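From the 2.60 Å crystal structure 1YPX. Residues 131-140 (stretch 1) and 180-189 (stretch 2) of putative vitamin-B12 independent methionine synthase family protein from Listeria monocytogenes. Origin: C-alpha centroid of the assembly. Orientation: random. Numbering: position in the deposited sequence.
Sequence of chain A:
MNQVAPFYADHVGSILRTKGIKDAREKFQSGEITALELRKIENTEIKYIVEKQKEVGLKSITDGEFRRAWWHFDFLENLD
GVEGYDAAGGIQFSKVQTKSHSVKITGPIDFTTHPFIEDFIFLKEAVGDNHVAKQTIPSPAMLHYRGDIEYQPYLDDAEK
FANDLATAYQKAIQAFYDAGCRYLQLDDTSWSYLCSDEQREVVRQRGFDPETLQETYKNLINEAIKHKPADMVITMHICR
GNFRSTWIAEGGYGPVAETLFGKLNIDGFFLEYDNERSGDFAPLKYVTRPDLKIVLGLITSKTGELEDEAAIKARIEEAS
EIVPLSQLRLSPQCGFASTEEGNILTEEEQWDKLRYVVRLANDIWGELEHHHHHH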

# COMPACT_ATOMS: atom_id res chain seq x y z
N HIS A 131 15.95 9.99 4.36
CA HIS A 131 14.82 9.51 3.60
C HIS A 131 13.86 8.80 4.55
O HIS A 131 14.21 8.57 5.71
N VAL A 132 12.67 8.46 4.07
CA VAL A 132 11.70 7.77 4.91
C VAL A 132 11.39 6.36 4.41
O VAL A 132 11.12 6.16 3.23
N ALA A 133 11.44 5.39 5.31
CA ALA A 133 11.16 4.01 4.94
C ALA A 133 9.65 3.80 4.87
O ALA A 133 8.94 4.10 5.83
N LYS A 134 9.16 3.30 3.74
CA LYS A 134 7.74 3.05 3.58
C LYS A 134 7.48 1.54 3.66
O LYS A 134 8.17 0.75 3.02
N GLN A 135 6.51 1.14 4.48
CA GLN A 135 6.17 -0.27 4.63
C GLN A 135 4.74 -0.50 4.14
O GLN A 135 3.85 0.28 4.46
N THR A 136 4.51 -1.54 3.35
CA THR A 136 3.18 -1.83 2.83
C THR A 136 2.69 -3.19 3.34
O THR A 136 3.44 -4.17 3.33
N ILE A 137 1.45 -3.25 3.78
CA ILE A 137 0.86 -4.51 4.22
C ILE A 137 -0.55 -4.47 3.68
O ILE A 137 -1.04 -3.40 3.30
N PRO A 138 -1.20 -5.63 3.57
CA PRO A 138 -2.58 -5.61 3.06
C PRO A 138 -3.48 -4.99 4.10
O PRO A 138 -3.16 -4.97 5.29
N SER A 139 -4.61 -4.50 3.62
CA SER A 139 -5.63 -3.89 4.44
C SER A 139 -6.30 -4.97 5.28
O SER A 139 -6.45 -6.10 4.84
N PRO A 140 -6.71 -4.65 6.51
CA PRO A 140 -7.35 -5.71 7.28
C PRO A 140 -8.59 -6.29 6.58
O PRO A 140 -8.91 -7.46 6.74
N GLY A 180 10.20 1.60 14.36
CA GLY A 180 10.63 2.84 13.74
C GLY A 180 9.94 3.24 12.44
O GLY A 180 10.47 4.06 11.70
N CYS A 181 8.77 2.68 12.17
CA CYS A 181 8.06 3.00 10.95
C CYS A 181 7.19 4.24 11.12
O CYS A 181 6.39 4.32 12.05
N ARG A 182 7.33 5.20 10.21
CA ARG A 182 6.55 6.44 10.26
C ARG A 182 5.77 6.66 9.00
O ARG A 182 5.23 7.74 8.78
N TYR A 183 5.71 5.62 8.17
CA TYR A 183 4.99 5.66 6.91
C TYR A 183 4.56 4.22 6.54
O TYR A 183 5.35 3.44 5.99
N LEU A 184 3.30 3.91 6.86
CA LEU A 184 2.69 2.61 6.60
C LEU A 184 1.55 2.72 5.59
O LEU A 184 0.71 3.62 5.68
N GLN A 185 1.50 1.78 4.65
CA GLN A 185 0.47 1.79 3.62
C GLN A 185 -0.35 0.50 3.56
O GLN A 185 0.20 -0.62 3.54
N LEU A 186 -1.67 0.67 3.52
CA LEU A 186 -2.60 -0.45 3.45
C LEU A 186 -3.02 -0.68 2.00
O LEU A 186 -3.63 0.20 1.38
N ASP A 187 -2.68 -1.84 1.46
CA ASP A 187 -3.04 -2.16 0.09
C ASP A 187 -4.39 -2.85 0.12
O ASP A 187 -4.53 -3.96 0.62
N ASP A 188 -5.41 -2.17 -0.38
CA ASP A 188 -6.73 -2.73 -0.36
C ASP A 188 -7.33 -2.82 -1.74
O ASP A 188 -7.75 -1.81 -2.29
N THR A 189 -7.39 -4.02 -2.28
CA THR A 189 -7.95 -4.21 -3.61
C THR A 189 -9.39 -4.71 -3.56
O THR A 189 -9.96 -5.06 -4.60

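Two neighbouring parallel strands set the rules here: Gln 135 pairs with Leu 184, Thr 136 with Gln 185, Ile 137 with Leu 186 and Pro 138 with Asp 187. Backbone hydrogen bonds, such as Gln 185 N to Gln 135 O at 2.8 Å, fix the register; the extended backbone makes side chains alternate between two faces, and pairing puts partners on the same one.

The face carrying Gln 135, Ile 137, Leu 184 and Leu 186 is largely apolar. Ile 137 (chi1 p, chi2 t) brings its long branch back to the neighbouring strand: its CG1 lies 3.7 Å from Leu 186 CD1, and its CD1 4.1 Å from Leu 184 CD2. Leu 184 is t,p, which sets its CD1 3.4 Å from Gln 135 CG. Leu 186 sits off the wells, at chi1 -91° and chi2 27°; its CG also meets Pro 140 CD at 4.3 Å. Gln 135 (t, p, chi3 72°) packs its CB 3.8 Å from Cys 181 SG, while its end turns back to its own strand, where Gln 135 NE2 donates to Thr 136 O at 2.9 Å, an acceptor whose position is less certain.

Lys 134 leaves the backbone sideways, but its end comes nearer to the second stretch. With all four chi angles t, Lys 134 lays its CD over one face of the Tyr 183 ring, 3.9 Å from the ring centroid, and its NZ donates to Tyr 183 OH at 3.1 Å and Gln 185 OE1 at 3.0 Å. Tyr 183, with chi1 t, receives Val 132 at its edge; Val 132 CG1 is 3.8 Å from Tyr 183 CB.

Thr 136, Pro 138, Gln 185 and Asp 187 share the other face. Gln 185 (t,t) is extended enough to offer OE1 to Lys 134 NZ, while its NE2 makes a weak bond to Asp 187 OD1 at 3.4 Å. Beyond the paired residues, Ser 139 (chi1 t) points toward the second stretch, and its OG donates to Asp 188 OD1 at 2.7 Å.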

# COMPACT_ATOMS: atom_id res chain seq x y z
CB HIS A 131 15.28 8.52 2.53
CG HIS A 131 16.39 9.02 1.68
ND1 HIS A 131 17.68 9.17 2.15
CD2 HIS A 131 16.41 9.43 0.38
CE1 HIS A 131 18.45 9.65 1.18
NE2 HIS A 131 17.70 9.81 0.10
CB VAL A 132 10.37 8.56 5.03
CG1 VAL A 132 9.39 7.78 5.89
CG2 VAL A 132 10.62 9.93 5.65
CB ALA A 133 11.77 3.05 5.96
CB LYS A 134 7.26 3.60 2.24
CG LYS A 134 5.77 3.42 1.96
CD LYS A 134 5.36 4.13 0.67
CE LYS A 134 3.90 3.91 0.34
NZ LYS A 134 3.46 4.68 -0.87
CB GLN A 135 6.31 -0.69 6.11
CG GLN A 135 5.77 -2.08 6.48
CD GLN A 135 6.51 -3.21 5.80
OE1 GLN A 135 7.65 -3.52 6.13
NE2 GLN A 135 5.86 -3.84 4.84
CB THR A 136 3.16 -1.90 1.26
OG1 THR A 136 3.87 -3.07 0.81
CG2 THR A 136 3.83 -0.67 0.65
CB ILE A 137 0.80 -4.65 5.79
CG1 ILE A 137 -0.16 -3.61 6.37
CG2 ILE A 137 2.19 -4.48 6.40
CD1 ILE A 137 -0.27 -3.69 7.88
CB PRO A 138 -2.90 -7.09 2.84
CG PRO A 138 -1.99 -7.79 3.79
CD PRO A 138 -0.70 -7.01 3.63
CB SER A 139 -6.66 -3.23 3.54
OG SER A 139 -7.73 -2.68 4.28
CB PRO A 140 -7.68 -5.03 8.61
CG PRO A 140 -7.90 -3.61 8.22
CD PRO A 140 -6.79 -3.36 7.21
CB CYS A 181 7.20 1.81 10.52
SG CYS A 181 6.43 1.94 8.89
CB ARG A 182 7.46 7.64 10.51
CG ARG A 182 7.29 8.25 11.89
CD ARG A 182 7.37 7.14 12.92
NE ARG A 182 8.05 7.55 14.13
CZ ARG A 182 8.32 6.72 15.12
NH1 ARG A 182 7.95 5.45 15.03
NH2 ARG A 182 8.95 7.17 16.21
CB TYR A 183 5.90 6.27 5.83
CG TYR A 183 5.23 6.65 4.52
CD1 TYR A 183 5.95 7.24 3.49
CD2 TYR A 183 3.90 6.32 4.27
CE1 TYR A 183 5.38 7.49 2.24
CE2 TYR A 183 3.32 6.57 3.03
CZ TYR A 183 4.06 7.14 2.02
OH TYR A 183 3.50 7.33 0.77
CB LEU A 184 2.13 2.00 7.90
CG LEU A 184 1.82 0.49 7.83
CD1 LEU A 184 3.14 -0.28 7.79
CD2 LEU A 184 0.99 0.04 9.04
CB GLN A 185 1.12 2.07 2.27
CG GLN A 185 0.20 1.80 1.09
CD GLN A 185 0.58 2.61 -0.12
OE1 GLN A 185 0.65 3.84 -0.05
NE2 GLN A 185 0.83 1.93 -1.24
CB LEU A 186 -3.83 -0.15 4.31
CG LEU A 186 -3.87 -0.58 5.80
CD1 LEU A 186 -2.46 -0.66 6.39
CD2 LEU A 186 -4.72 0.41 6.59
CB ASP A 187 -1.97 -3.03 -0.57
CG ASP A 187 -0.78 -2.20 -1.04
OD1 ASP A 187 -0.54 -1.11 -0.48
OD2 ASP A 187 -0.06 -2.64 -1.97
CB ASP A 188 -7.62 -1.91 0.55
CG ASP A 188 -8.79 -2.70 1.04
OD1 ASP A 188 -9.36 -2.35 2.09
OD2 ASP A 188 -9.14 -3.67 0.36
CB THR A 189 -7.12 -5.20 -4.42
OG1 THR A 189 -7.60 -5.22 -5.77
CG2 THR A 189 -7.23 -6.60 -3.84